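Local coordinates for protein irisin (Homo sapiens, PDB 4LSD) that probably mediates beneficial effects of exercise as a secreted muscle hormone that drives browning of white fat, and pairs through its fibronectin type III domain into a dimer, at residues 1-6 and 80-86; 11-16 and 89-95; 35-41 and 69-75; 46-50 and 61-65. The contacts are given in a common frame with arbitrary orientation. Residues are numbered along the deposited sequence.

How the interactions relate
From the N terminus, residues 1-6 meet 80-86 in interaction 1 at one end of the sandwich, closing a loop that spans nearly the whole domain. Interaction 2 starts just downstream, at 11-16, and ends beyond it, at 89-95, so the two cross; their centres lie about 26 Å apart, on opposite sides of the chain's centre. Interaction 3 (35-41 with 69-75) falls within both spans and forms the middle of the four-stranded sheet. Innermost is interaction 4 (46-50 with 61-65), which joins the strand of that sheet outermost within this chain to the loop after strand 58-61. Backbone bonds from Y70 to F91 and from I36 to I49 tie interaction 3 to its neighbours.

Interaction 1 of 4, residues 1-6 and 80-86; sequences MSPSAP and QGQSPAS
Two irregular segments, 1-6 and 80-86, the second extended from G81 on, run in roughly the same direction, with end-to-end vectors 32° apart. Their CA atoms come closest at S2-G81 (4.8 Å) and A5-S83 (5.0 Å), and the contact buries 474 Å² without any hydrogen bond between them. Q80 starts the second segment: its m, t side chain places OE1 3.5 Å from CG of M1, a poorly ordered selenomethionine. At G81 (phi/psi -163/-149) a CB would point at the partner and fall 2.8 Å from M1 O, a clash that G81 avoids by having none. Q82 turns its side chain away, but its carbonyl O lies 3.1 Å from S2 CB, and P3 CD packs 3.7 Å from Q82 C. S83 points inward, with CB 3.1 Å from P3 O and OG 3.3 Å from A5 CA; that OG, chi1 85°, hydrogen-bonds P84 O at 2.9 Å and also A76 N. This is the N-terminal lead-in of the fibronectin type III sandwich lying along the loop between strands 69-78 and 89-92, with S83 and S86 backbone-bonded to A76 and V74 of strand 69-78. P84 O lies 3.5 Å from A5 CA, a CA-H...O contact, and P84 CG packs 4.1 Å from A5 CB. A85 faces away. At S86, CB sits 3.4 Å from P6 O, while OG hydrogen-bonds V74 N.

Interaction 2 of 4, residues 11-16 and 89-95; sequences VRHLKA and VLFKTPR
Here the two sheets of the fibronectin type III beta-sandwich face each other near one end: 11-16 takes in the end of strand 9-12 of the three-stranded sheet and the turn after it, and 89-95 carries strand 89-92, an edge strand of the four-stranded one. The segments run 20° apart and bury 404 Å², with CA atoms 7.7 Å apart at V11-F91 but only 4.6 Å at A16-P94, so they converge toward their C-terminal ends. V11 (chi1 t) points across, putting CG2 3.3 Å from V89 CG1 and 3.7 Å from F91 CD2. F91, chi1 p, presents its ring to V11, whose CG1 lies over one face, and to L14. H13, at phi/psi 42/54, turns the chain so that L14, in the t, p rotamer, reaches across: CD1 lies 3.5 Å from F91 CD1 and CD2 3.3 Å from K92 O. T93 (chi1 p) sends OG1 to E65 O, and its CB lies 3.5 Å from A16 O. P94 closes the gap, its CD 3.4 Å from K15 O and 4.1 Å from L14 CG.

Interaction 3 of 4, residues 35-41 and 69-75; sequences AISQQKK and EYIVHVQ
I36, in the m, t rotamer, lies across V74 and V72 on the sandwich-interior side of the sheet, its CG1 3.9 Å from V74 CG2 and its CG2 4.1 Å from V72 CG1. Strands 35-40 and 69-75 are antiparallel (161°), their axes 4.8 Å apart. A35-Q75, S37-H73 and Q39-I71 are hydrogen-bonded pairs; I36-V74, Q38-V72 and K40-Y70 are non-hydrogen-bonded. Each hydrogen-bonded pair makes two bonds, from A35 N to Q75 O at 3.1 Å and Q75 N to A35 O at 2.9 Å through to I71 N to Q39 O at 2.9 Å. K41 N to E69 O, 2.8 Å, ends the ladder. Q38 (t, t) shares the interior side, NE2 3.8 Å from Y70 CE1. At K40-Y70 the side chains diverge, yet K40 CG sits 3.6 Å from Y70 CE1; Y70 OH hydrogen-bonds E65 N. The two strands, 31-40 and 69-78, form the middle of the four-stranded fibronectin type III sheet, flanked by strands 46-52 and 89-92, with I36 and V74 packing on W23 of strand 19-24 opposite.

Interaction 4 of 4, residues 46-50 and 61-65; sequences LRFIQ and LWDLE
Residues 46-50 form an extended strand, outermost within this chain, while 61-65 leaves the end of strand 58-61 and turns through D63 (phi/psi 53/42). The backbones stay well apart, the nearest CA pair, I49-L61, being 9.0 Å, so side chains of 46-50 reach across. R47 does most of it. With chi1 and chi2 both t, it lays its guanidinium flat on the W62 indole, planes at 5° and centres 4.1 Å apart, with CZ 4.1 Å from the centroid of the six-membered ring and 8° off its normal: a stacked cation-pi pair. W62 (chi1 p) also gives its carbonyl to the same group, R47 NH2 to W62 O at 2.6 Å and a weak bond from R47 NH1 to W62 O at 2.8 Å. I49, m, t, sets CD1 3.5 Å from W62 CZ3 and 4.0 Å from L61 CD2. R47 is required for dimerization, consistent with its place in an antiparallel ladder with the second subunit; I49 and W62 pack on R47 of that subunit, and W62 separately meets its W62. Within the chain, the strand borders 31-40, through R47-Q38 and I49-I36 backbone bonds, while L61 and L64 pack on F91 of strand 89-92.

Interaction 1 of 4, residues 1-6 and 80-86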
loop_
_atom_site.group_PDB
_atom_site.type_symbol
_atom_site.label_atom_id
_atom_site.label_comp_id
_atom_site.label_asym_id
_atom_site.label_seq_id
_atom_site.Cartn_x
_atom_site.Cartn_y
_atom_site.Cartn_z
HETATM N N MSE A 1 14.082 -20.415 8.813
HETATM C CA MSE A 1 14.559 -19.260 9.632
HETATM C C MSE A 1 14.093 -17.927 9.050
HETATM O O MSE A 1 13.389 -17.890 8.035
HETATM C CB MSE A 1 16.081 -19.273 9.731
HETATM C CG MSE A 1 16.747 -19.096 8.409
HETATM SE SE MSE A 1 18.201 -20.324 8.199
HETATM C CE MSE A 1 17.228 -21.994 8.223
ATOM N N SER A 2 14.525 -16.837 9.676
ATOM C CA SER A 2 14.068 -15.528 9.257
ATOM C C SER A 2 14.959 -14.340 9.645
ATOM O O SER A 2 15.760 -14.425 10.572
ATOM C CB SER A 2 12.689 -15.331 9.865
ATOM O OG SER A 2 12.758 -15.382 11.290
ATOM N N PRO A 3 14.780 -13.192 8.967
ATOM C CA PRO A 3 15.548 -11.966 9.216
ATOM C C PRO A 3 15.139 -11.293 10.520
ATOM O O PRO A 3 14.141 -11.651 11.142
ATOM C CB PRO A 3 15.202 -11.062 8.031
ATOM C CG PRO A 3 14.213 -11.831 7.201
ATOM C CD PRO A 3 13.668 -12.929 8.043
ATOM N N SER A 4 15.912 -10.289 10.903
ATOM C CA SER A 4 15.655 -9.536 12.116
ATOM C C SER A 4 14.735 -8.369 11.802
ATOM O O SER A 4 14.762 -7.814 10.697
ATOM C CB SER A 4 16.969 -9.006 12.699
ATOM O OG SER A 4 17.914 -10.051 12.868
ATOM N N ALA A 5 13.919 -8.003 12.780
ATOM C CA ALA A 5 12.996 -6.903 12.609
ATOM C C ALA A 5 13.768 -5.698 12.114
ATOM O O ALA A 5 14.986 -5.643 12.242
ATOM C CB ALA A 5 12.334 -6.574 13.930
ATOM N N PRO A 6 13.069 -4.735 11.505
ATOM C CA PRO A 6 13.703 -3.518 10.994
ATOM C C PRO A 6 14.095 -2.656 12.188
ATOM O O PRO A 6 13.444 -2.719 13.227
ATOM C CB PRO A 6 12.591 -2.864 10.174
ATOM C CG PRO A 6 11.814 -4.021 9.672
ATOM C CD PRO A 6 11.756 -4.951 10.867
ATOM N N GLN A 80 13.293 -16.745 2.571
ATOM C CA GLN A 80 12.972 -17.890 3.420
ATOM C C GLN A 80 11.850 -17.613 4.418
ATOM O O GLN A 80 11.081 -18.515 4.769
ATOM C CB GLN A 80 14.221 -18.361 4.174
ATOM C CG GLN A 80 15.250 -19.086 3.290
ATOM C CD GLN A 80 16.256 -19.924 4.092
ATOM O OE1 GLN A 80 16.974 -19.408 4.955
ATOM N NE2 GLN A 80 16.308 -21.224 3.801
ATOM N N GLY A 81 11.754 -16.366 4.868
ATOM C CA GLY A 81 10.717 -16.021 5.822
ATOM C C GLY A 81 10.424 -14.541 5.957
ATOM O O GLY A 81 10.559 -13.765 5.009
ATOM N N GLN A 82 10.026 -14.161 7.163
ATOM C CA GLN A 82 9.687 -12.789 7.481
ATOM C C GLN A 82 10.139 -12.516 8.912
ATOM O O GLN A 82 10.258 -13.439 9.724
ATOM C CB GLN A 82 8.176 -12.605 7.364
ATOM C CG GLN A 82 7.385 -13.577 8.244
ATOM C CD GLN A 82 5.881 -13.420 8.107
ATOM O OE1 GLN A 82 5.321 -13.633 7.033
ATOM N NE2 GLN A 82 5.220 -13.048 9.197
ATOM N N SER A 83 10.371 -11.246 9.222
ATOM C CA SER A 83 10.820 -10.864 10.552
ATOM C C SER A 83 9.692 -10.392 11.442
ATOM O O SER A 83 8.580 -10.171 10.979
ATOM C CB SER A 83 11.812 -9.712 10.451
ATOM O OG SER A 83 11.111 -8.486 10.392
ATOM N N PRO A 84 9.968 -10.256 12.747
ATOM C CA PRO A 84 8.929 -9.783 13.663
ATOM C C PRO A 84 8.732 -8.303 13.398
ATOM O O PRO A 84 9.538 -7.690 12.709
ATOM C CB PRO A 84 9.514 -10.058 15.060
ATOM C CG PRO A 84 10.969 -10.386 14.821
ATOM C CD PRO A 84 10.985 -11.034 13.476
ATOM N N ALA A 85 7.662 -7.731 13.936
ATOM C CA ALA A 85 7.408 -6.311 13.730
ATOM C C ALA A 85 8.509 -5.468 14.364
ATOM O O ALA A 85 9.062 -5.824 15.400
ATOM C CB ALA A 85 6.070 -5.922 14.331
ATOM N N SER A 86 8.809 -4.339 13.738
ATOM C CA SER A 86 9.800 -3.425 14.263
ATOM C C SER A 86 9.066 -2.806 15.439
ATOM O O SER A 86 7.904 -3.139 15.704
ATOM C CB SER A 86 10.075 -2.312 13.261
ATOM O OG SER A 86 8.897 -1.528 13.114
#

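Interaction 2 of 4, residues 11-16 and 89-95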
loop_
_atom_site.group_PDB
_atom_site.type_symbol
_atom_site.label_atom_id
_atom_site.label_comp_id
_atom_site.label_asym_id
_atom_site.label_seq_id
_atom_site.Cartn_x
_atom_site.Cartn_y
_atom_site.Cartn_z
ATOM N N VAL A 11 10.158 8.560 10.673
ATOM C CA VAL A 11 9.141 9.183 9.843
ATOM C C VAL A 11 9.635 10.541 9.393
ATOM O O VAL A 11 9.828 11.422 10.222
ATOM C CB VAL A 11 7.840 9.436 10.606
ATOM C CG1 VAL A 11 6.922 10.308 9.752
ATOM C CG2 VAL A 11 7.173 8.135 10.945
ATOM N N ARG A 12 9.837 10.726 8.094
ATOM C CA ARG A 12 10.299 12.023 7.600
ATOM C C ARG A 12 9.317 12.674 6.636
ATOM O O ARG A 12 8.310 12.071 6.255
ATOM C CB ARG A 12 11.678 11.887 6.943
ATOM C CG ARG A 12 11.944 10.537 6.300
ATOM C CD ARG A 12 13.368 10.485 5.783
ATOM N NE ARG A 12 14.235 9.579 6.534
ATOM C CZ ARG A 12 15.547 9.761 6.677
ATOM N NH1 ARG A 12 16.126 10.821 6.130
ATOM N NH2 ARG A 12 16.285 8.872 7.334
ATOM N N HIS A 13 9.613 13.916 6.263
ATOM C CA HIS A 13 8.778 14.674 5.342
ATOM C C HIS A 13 7.305 14.456 5.685
ATOM O O HIS A 13 6.494 14.066 4.847
ATOM C CB HIS A 13 9.102 14.244 3.910
ATOM C CG HIS A 13 10.546 14.423 3.551
ATOM N ND1 HIS A 13 11.160 15.658 3.546
ATOM C CD2 HIS A 13 11.508 13.524 3.225
ATOM C CE1 HIS A 13 12.436 15.514 3.235
ATOM N NE2 HIS A 13 12.675 14.229 3.035
ATOM N N LEU A 14 6.984 14.712 6.948
ATOM C CA LEU A 14 5.639 14.547 7.475
ATOM C C LEU A 14 4.735 15.733 7.142
ATOM O O LEU A 14 4.918 16.831 7.661
ATOM C CB LEU A 14 5.713 14.339 8.993
ATOM C CG LEU A 14 4.421 14.102 9.784
ATOM C CD1 LEU A 14 3.756 12.807 9.321
ATOM C CD2 LEU A 14 4.738 14.021 11.277
ATOM N N LYS A 15 3.755 15.496 6.274
ATOM C CA LYS A 15 2.809 16.526 5.860
ATOM C C LYS A 15 1.422 16.271 6.429
ATOM O O LYS A 15 1.159 15.234 7.029
ATOM C CB LYS A 15 2.705 16.584 4.334
ATOM C CG LYS A 15 3.647 17.573 3.644
ATOM C CD LYS A 15 5.110 17.145 3.694
ATOM C CE LYS A 15 5.433 16.027 2.694
ATOM N NZ LYS A 15 6.214 16.488 1.500
ATOM N N ALA A 16 0.528 17.225 6.214
ATOM C CA ALA A 16 -0.840 17.125 6.702
ATOM C C ALA A 16 -1.587 15.876 6.235
ATOM O O ALA A 16 -2.428 15.347 6.956
ATOM C CB ALA A 16 -1.620 18.368 6.287
ATOM N N VAL A 89 6.157 2.930 15.367
ATOM C CA VAL A 89 6.571 4.309 15.204
ATOM C C VAL A 89 5.273 5.086 15.289
ATOM O O VAL A 89 4.282 4.727 14.646
ATOM C CB VAL A 89 7.264 4.575 13.859
ATOM C CG1 VAL A 89 7.230 6.080 13.542
ATOM C CG2 VAL A 89 8.712 4.123 13.947
ATOM N N LEU A 90 5.266 6.124 16.122
ATOM C CA LEU A 90 4.075 6.933 16.314
ATOM C C LEU A 90 4.285 8.333 15.808
ATOM O O LEU A 90 5.382 8.875 15.887
ATOM C CB LEU A 90 3.700 6.986 17.793
ATOM C CG LEU A 90 3.358 5.632 18.410
ATOM C CD1 LEU A 90 4.635 4.989 18.939
ATOM C CD2 LEU A 90 2.345 5.820 19.538
ATOM N N PHE A 91 3.237 8.928 15.274
ATOM C CA PHE A 91 3.373 10.271 14.779
ATOM C C PHE A 91 2.012 10.890 14.592
ATOM O O PHE A 91 0.986 10.217 14.661
ATOM C CB PHE A 91 4.190 10.273 13.477
ATOM C CG PHE A 91 3.551 9.519 12.336
ATOM C CD1 PHE A 91 2.784 10.193 11.381
ATOM C CD2 PHE A 91 3.741 8.141 12.198
ATOM C CE1 PHE A 91 2.218 9.509 10.300
ATOM C CE2 PHE A 91 3.179 7.443 11.117
ATOM C CZ PHE A 91 2.415 8.130 10.167
ATOM N N LYS A 92 2.007 12.191 14.388
ATOM C CA LYS A 92 0.770 12.892 14.215
ATOM C C LYS A 92 0.935 13.856 13.067
ATOM O O LYS A 92 1.958 14.532 12.935
ATOM C CB LYS A 92 0.411 13.636 15.498
ATOM C CG LYS A 92 -0.831 14.496 15.391
ATOM C CD LYS A 92 -1.160 15.131 16.722
ATOM C CE LYS A 92 -2.267 16.156 16.575
ATOM N NZ LYS A 92 -2.581 16.802 17.880
ATOM N N THR A 93 -0.080 13.906 12.225
ATOM C CA THR A 93 -0.041 14.783 11.081
ATOM C C THR A 93 -0.371 16.223 11.467
ATOM O O THR A 93 -1.136 16.475 12.393
ATOM C CB THR A 93 -1.038 14.318 10.012
ATOM O OG1 THR A 93 -2.317 14.133 10.625
ATOM C CG2 THR A 93 -0.572 13.012 9.375
ATOM N N PRO A 94 0.241 17.181 10.766
ATOM C CA PRO A 94 0.070 18.622 10.952
ATOM C C PRO A 94 -1.362 18.980 10.590
ATOM O O PRO A 94 -2.100 18.142 10.089
ATOM C CB PRO A 94 1.055 19.225 9.949
ATOM C CG PRO A 94 2.142 18.220 9.876
ATOM C CD PRO A 94 1.445 16.883 9.967
ATOM N N ARG A 95 -1.732 20.235 10.813
ATOM C CA ARG A 95 -3.079 20.725 10.503
ATOM C C ARG A 95 -3.203 21.079 9.016
ATOM O O ARG A 95 -2.203 21.387 8.367
ATOM C CB ARG A 95 -3.358 21.995 11.296
ATOM C CG ARG A 95 -2.862 21.989 12.724
ATOM C CD ARG A 95 -3.959 21.535 13.652
ATOM N NE ARG A 95 -5.176 22.312 13.442
ATOM C CZ ARG A 95 -6.349 22.030 14.000
ATOM N NH1 ARG A 95 -6.464 20.984 14.807
ATOM N NH2 ARG A 95 -7.410 22.788 13.749
#

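Interaction 3 of 4, residues 35-41 and 69-75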
loop_
_atom_site.group_PDB
_atom_site.type_symbol
_atom_site.label_atom_id
_atom_site.label_comp_id
_atom_site.label_asym_id
_atom_site.label_seq_id
_atom_site.Cartn_x
_atom_site.Cartn_y
_atom_site.Cartn_z
ATOM N N ALA A 35 6.890 -5.272 4.674
ATOM C CA ALA A 35 5.447 -5.203 4.857
ATOM C C ALA A 35 5.218 -4.140 5.915
ATOM O O ALA A 35 5.868 -4.141 6.958
ATOM C CB ALA A 35 4.894 -6.534 5.317
ATOM N N ILE A 36 4.314 -3.212 5.636
ATOM C CA ILE A 36 4.004 -2.142 6.585
ATOM C C ILE A 36 2.518 -2.173 6.961
ATOM O O ILE A 36 1.668 -2.526 6.138
ATOM C CB ILE A 36 4.352 -0.741 6.002
ATOM C CG1 ILE A 36 5.824 -0.414 6.249
ATOM C CG2 ILE A 36 3.491 0.335 6.640
ATOM C CD1 ILE A 36 6.210 1.005 5.851
ATOM N N SER A 37 2.222 -1.825 8.216
ATOM C CA SER A 37 0.849 -1.766 8.728
ATOM C C SER A 37 0.634 -0.349 9.170
ATOM O O SER A 37 1.505 0.254 9.797
ATOM C CB SER A 37 0.633 -2.639 9.964
ATOM O OG SER A 37 0.885 -4.000 9.701
ATOM N N GLN A 38 -0.539 0.175 8.865
ATOM C CA GLN A 38 -0.871 1.534 9.241
ATOM C C GLN A 38 -2.282 1.601 9.790
ATOM O O GLN A 38 -3.213 1.048 9.210
ATOM C CB GLN A 38 -0.768 2.453 8.026
ATOM C CG GLN A 38 -1.370 3.837 8.245
ATOM C CD GLN A 38 -1.659 4.559 6.941
ATOM O OE1 GLN A 38 -0.776 4.728 6.092
ATOM N NE2 GLN A 38 -2.903 4.992 6.773
ATOM N N GLN A 39 -2.436 2.265 10.925
ATOM C CA GLN A 39 -3.751 2.446 11.513
ATOM C C GLN A 39 -3.693 3.672 12.403
ATOM O O GLN A 39 -2.637 4.014 12.932
ATOM C CB GLN A 39 -4.194 1.206 12.306
ATOM C CG GLN A 39 -3.214 0.722 13.317
ATOM C CD GLN A 39 -3.714 -0.504 14.066
ATOM O OE1 GLN A 39 -3.707 -1.623 13.543
ATOM N NE2 GLN A 39 -4.158 -0.297 15.298
ATOM N N LYS A 40 -4.819 4.362 12.526
ATOM C CA LYS A 40 -4.869 5.543 13.369
ATOM C C LYS A 40 -4.821 5.088 14.819
ATOM O O LYS A 40 -5.172 3.937 15.129
ATOM C CB LYS A 40 -6.166 6.312 13.150
ATOM C CG LYS A 40 -6.379 6.842 11.757
ATOM C CD LYS A 40 -7.607 7.735 11.730
ATOM C CE LYS A 40 -8.018 8.085 10.314
ATOM N NZ LYS A 40 -9.349 8.758 10.300
ATOM N N LYS A 41 -4.396 5.996 15.698
ATOM C CA LYS A 41 -4.330 5.719 17.123
ATOM C C LYS A 41 -5.755 5.251 17.466
ATOM O O LYS A 41 -5.945 4.272 18.178
ATOM C CB LYS A 41 -3.970 7.001 17.886
ATOM C CG LYS A 41 -3.776 6.814 19.372
ATOM C CD LYS A 41 -3.703 8.157 20.072
ATOM C CE LYS A 41 -3.748 8.000 21.581
ATOM N NZ LYS A 41 -2.647 7.132 22.076
ATOM N N GLU A 69 -3.140 11.171 14.775
ATOM C CA GLU A 69 -2.066 10.291 15.227
ATOM C C GLU A 69 -2.133 8.901 14.590
ATOM O O GLU A 69 -3.199 8.291 14.508
ATOM C CB GLU A 69 -2.119 10.161 16.746
ATOM C CG GLU A 69 -1.828 11.457 17.480
ATOM C CD GLU A 69 -1.932 11.310 18.987
ATOM O OE1 GLU A 69 -3.061 11.135 19.503
ATOM O OE2 GLU A 69 -0.877 11.361 19.657
ATOM N N TYR A 70 -0.982 8.401 14.155
ATOM C CA TYR A 70 -0.897 7.097 13.508
ATOM C C TYR A 70 0.124 6.184 14.149
ATOM O O TYR A 70 1.032 6.627 14.845
ATOM C CB TYR A 70 -0.520 7.270 12.043
ATOM C CG TYR A 70 -1.630 7.795 11.170
ATOM C CD1 TYR A 70 -2.495 6.920 10.514
ATOM C CD2 TYR A 70 -1.819 9.163 10.994
ATOM C CE1 TYR A 70 -3.515 7.392 9.703
ATOM C CE2 TYR A 70 -2.840 9.647 10.187
ATOM C CZ TYR A 70 -3.680 8.755 9.545
ATOM O OH TYR A 70 -4.681 9.231 8.739
ATOM N N ILE A 71 -0.032 4.894 13.899
ATOM C CA ILE A 71 0.885 3.904 14.411
ATOM C C ILE A 71 1.216 3.016 13.231
ATOM O O ILE A 71 0.336 2.436 12.601
ATOM C CB ILE A 71 0.264 3.068 15.522
ATOM C CG1 ILE A 71 -0.260 3.989 16.621
ATOM C CG2 ILE A 71 1.314 2.121 16.094
ATOM C CD1 ILE A 71 -0.894 3.251 17.765
ATOM N N VAL A 72 2.504 2.935 12.936
ATOM C CA VAL A 72 3.007 2.168 11.814
ATOM C C VAL A 72 3.991 1.126 12.300
ATOM O O VAL A 72 4.806 1.406 13.171
ATOM C CB VAL A 72 3.731 3.113 10.824
ATOM C CG1 VAL A 72 4.763 2.354 9.997
ATOM C CG2 VAL A 72 2.716 3.795 9.927
ATOM N N HIS A 73 3.917 -0.077 11.742
ATOM C CA HIS A 73 4.863 -1.132 12.099
ATOM C C HIS A 73 5.480 -1.612 10.804
ATOM O O HIS A 73 4.790 -1.758 9.798
ATOM C CB HIS A 73 4.182 -2.327 12.775
ATOM C CG HIS A 73 3.677 -2.042 14.153
ATOM N ND1 HIS A 73 4.358 -2.404 15.291
ATOM C CD2 HIS A 73 2.554 -1.406 14.564
ATOM C CE1 HIS A 73 3.676 -2.001 16.354
ATOM N NE2 HIS A 73 2.583 -1.394 15.937
ATOM N N VAL A 74 6.781 -1.858 10.824
ATOM C CA VAL A 74 7.459 -2.334 9.635
ATOM C C VAL A 74 7.942 -3.748 9.894
ATOM O O VAL A 74 8.233 -4.113 11.026
ATOM C CB VAL A 74 8.671 -1.448 9.287
ATOM C CG1 VAL A 74 9.264 -1.879 7.951
ATOM C CG2 VAL A 74 8.255 0.001 9.239
ATOM N N GLN A 75 8.008 -4.549 8.840
ATOM C CA GLN A 75 8.470 -5.932 8.937
ATOM C C GLN A 75 9.382 -6.179 7.734
ATOM O O GLN A 75 9.196 -5.570 6.685
ATOM C CB GLN A 75 7.284 -6.890 8.885
ATOM C CG GLN A 75 7.686 -8.337 8.704
ATOM C CD GLN A 75 6.493 -9.226 8.453
ATOM O OE1 GLN A 75 6.244 -10.174 9.193
ATOM N NE2 GLN A 75 5.741 -8.918 7.407
#

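Interaction 4 of 4, residues 46-50 and 61-65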
loop_
_atom_site.group_PDB
_atom_site.type_symbol
_atom_site.label_atom_id
_atom_site.label_comp_id
_atom_site.label_asym_id
_atom_site.label_seq_id
_atom_site.Cartn_x
_atom_site.Cartn_y
_atom_site.Cartn_z
ATOM N N LEU A 46 -7.671 -0.032 8.447
ATOM C CA LEU A 46 -6.344 -0.674 8.533
ATOM C C LEU A 46 -5.713 -0.749 7.151
ATOM O O LEU A 46 -6.234 -1.444 6.285
ATOM C CB LEU A 46 -6.455 -2.121 9.006
ATOM C CG LEU A 46 -7.284 -2.474 10.222
ATOM C CD1 LEU A 46 -7.574 -3.950 10.178
ATOM C CD2 LEU A 46 -6.545 -2.079 11.479
ATOM N N ARG A 47 -4.594 -0.065 6.938
ATOM C CA ARG A 47 -3.933 -0.091 5.639
ATOM C C ARG A 47 -2.650 -0.920 5.676
ATOM O O ARG A 47 -1.833 -0.782 6.589
ATOM C CB ARG A 47 -3.614 1.331 5.180
ATOM C CG ARG A 47 -2.996 1.396 3.800
ATOM C CD ARG A 47 -3.313 2.720 3.116
ATOM N NE ARG A 47 -2.299 3.731 3.381
ATOM C CZ ARG A 47 -2.505 5.041 3.293
ATOM N NH1 ARG A 47 -3.703 5.508 2.952
ATOM N NH2 ARG A 47 -1.503 5.884 3.533
ATOM N N PHE A 48 -2.483 -1.784 4.677
ATOM C CA PHE A 48 -1.307 -2.643 4.587
ATOM C C PHE A 48 -0.576 -2.478 3.253
ATOM O O PHE A 48 -1.192 -2.581 2.195
ATOM C CB PHE A 48 -1.701 -4.115 4.729
ATOM C CG PHE A 48 -2.486 -4.417 5.963
ATOM C CD1 PHE A 48 -3.881 -4.362 5.954
ATOM C CD2 PHE A 48 -1.830 -4.746 7.146
ATOM C CE1 PHE A 48 -4.610 -4.630 7.112
ATOM C CE2 PHE A 48 -2.545 -5.015 8.306
ATOM C CZ PHE A 48 -3.937 -4.957 8.294
ATOM N N ILE A 49 0.734 -2.237 3.302
ATOM C CA ILE A 49 1.520 -2.105 2.085
ATOM C C ILE A 49 2.640 -3.118 2.122
ATOM O O ILE A 49 3.300 -3.275 3.137
ATOM C CB ILE A 49 2.162 -0.733 1.946
ATOM C CG1 ILE A 49 1.094 0.356 1.955
ATOM C CG2 ILE A 49 2.944 -0.677 0.638
ATOM C CD1 ILE A 49 1.662 1.750 2.018
ATOM N N GLN A 50 2.844 -3.822 1.017
ATOM C CA GLN A 50 3.915 -4.813 0.936
ATOM C C GLN A 50 4.596 -4.627 -0.415
ATOM O O GLN A 50 3.942 -4.327 -1.403
ATOM C CB GLN A 50 3.362 -6.243 1.034
ATOM C CG GLN A 50 4.437 -7.317 1.102
ATOM C CD GLN A 50 3.916 -8.724 0.803
ATOM O OE1 GLN A 50 3.807 -9.133 -0.360
ATOM N NE2 GLN A 50 3.586 -9.466 1.854
ATOM N N LEU A 61 3.328 7.114 2.650
ATOM C CA LEU A 61 1.968 6.871 3.107
ATOM C C LEU A 61 1.190 8.087 2.642
ATOM O O LEU A 61 1.512 9.219 3.005
ATOM C CB LEU A 61 1.912 6.771 4.634
ATOM C CG LEU A 61 2.892 5.776 5.252
ATOM C CD1 LEU A 61 3.009 6.064 6.741
ATOM C CD2 LEU A 61 2.434 4.346 5.002
ATOM N N TRP A 62 0.161 7.850 1.846
ATOM C CA TRP A 62 -0.637 8.927 1.297
ATOM C C TRP A 62 -2.050 8.971 1.863
ATOM O O TRP A 62 -2.487 8.054 2.552
ATOM C CB TRP A 62 -0.726 8.737 -0.205
ATOM C CG TRP A 62 -1.489 7.482 -0.566
ATOM C CD1 TRP A 62 -2.785 7.408 -0.994
ATOM C CD2 TRP A 62 -1.023 6.120 -0.462
ATOM N NE1 TRP A 62 -3.159 6.090 -1.164
ATOM C CE2 TRP A 62 -2.102 5.283 -0.847
ATOM C CE3 TRP A 62 0.194 5.531 -0.084
ATOM C CZ2 TRP A 62 -1.996 3.885 -0.857
ATOM C CZ3 TRP A 62 0.296 4.143 -0.096
ATOM C CH2 TRP A 62 -0.795 3.336 -0.482
ATOM N N ASP A 63 -2.758 10.051 1.550
ATOM C CA ASP A 63 -4.134 10.218 1.971
ATOM C C ASP A 63 -4.328 10.030 3.470
ATOM O O ASP A 63 -5.293 9.398 3.904
ATOM C CB ASP A 63 -4.996 9.229 1.192
ATOM C CG ASP A 63 -6.467 9.612 1.168
ATOM O OD1 ASP A 63 -6.776 10.823 1.074
ATOM O OD2 ASP A 63 -7.318 8.690 1.217
ATOM N N LEU A 64 -3.413 10.580 4.258
ATOM C CA LEU A 64 -3.524 10.478 5.699
ATOM C C LEU A 64 -4.461 11.566 6.170
ATOM O O LEU A 64 -4.700 12.547 5.461
ATOM C CB LEU A 64 -2.164 10.656 6.367
ATOM C CG LEU A 64 -1.137 9.558 6.108
ATOM C CD1 LEU A 64 0.073 9.798 6.997
ATOM C CD2 LEU A 64 -1.754 8.188 6.410
ATOM N N GLU A 65 -4.983 11.385 7.375
ATOM C CA GLU A 65 -5.894 12.338 7.995
ATOM C C GLU A 65 -5.093 13.473 8.610
ATOM O O GLU A 65 -4.035 13.236 9.187
ATOM C CB GLU A 65 -6.677 11.641 9.098
ATOM C CG GLU A 65 -8.037 11.169 8.699
ATOM C CD GLU A 65 -9.075 12.223 8.957
ATOM O OE1 GLU A 65 -10.261 11.972 8.654
ATOM O OE2 GLU A 65 -8.698 13.301 9.470
#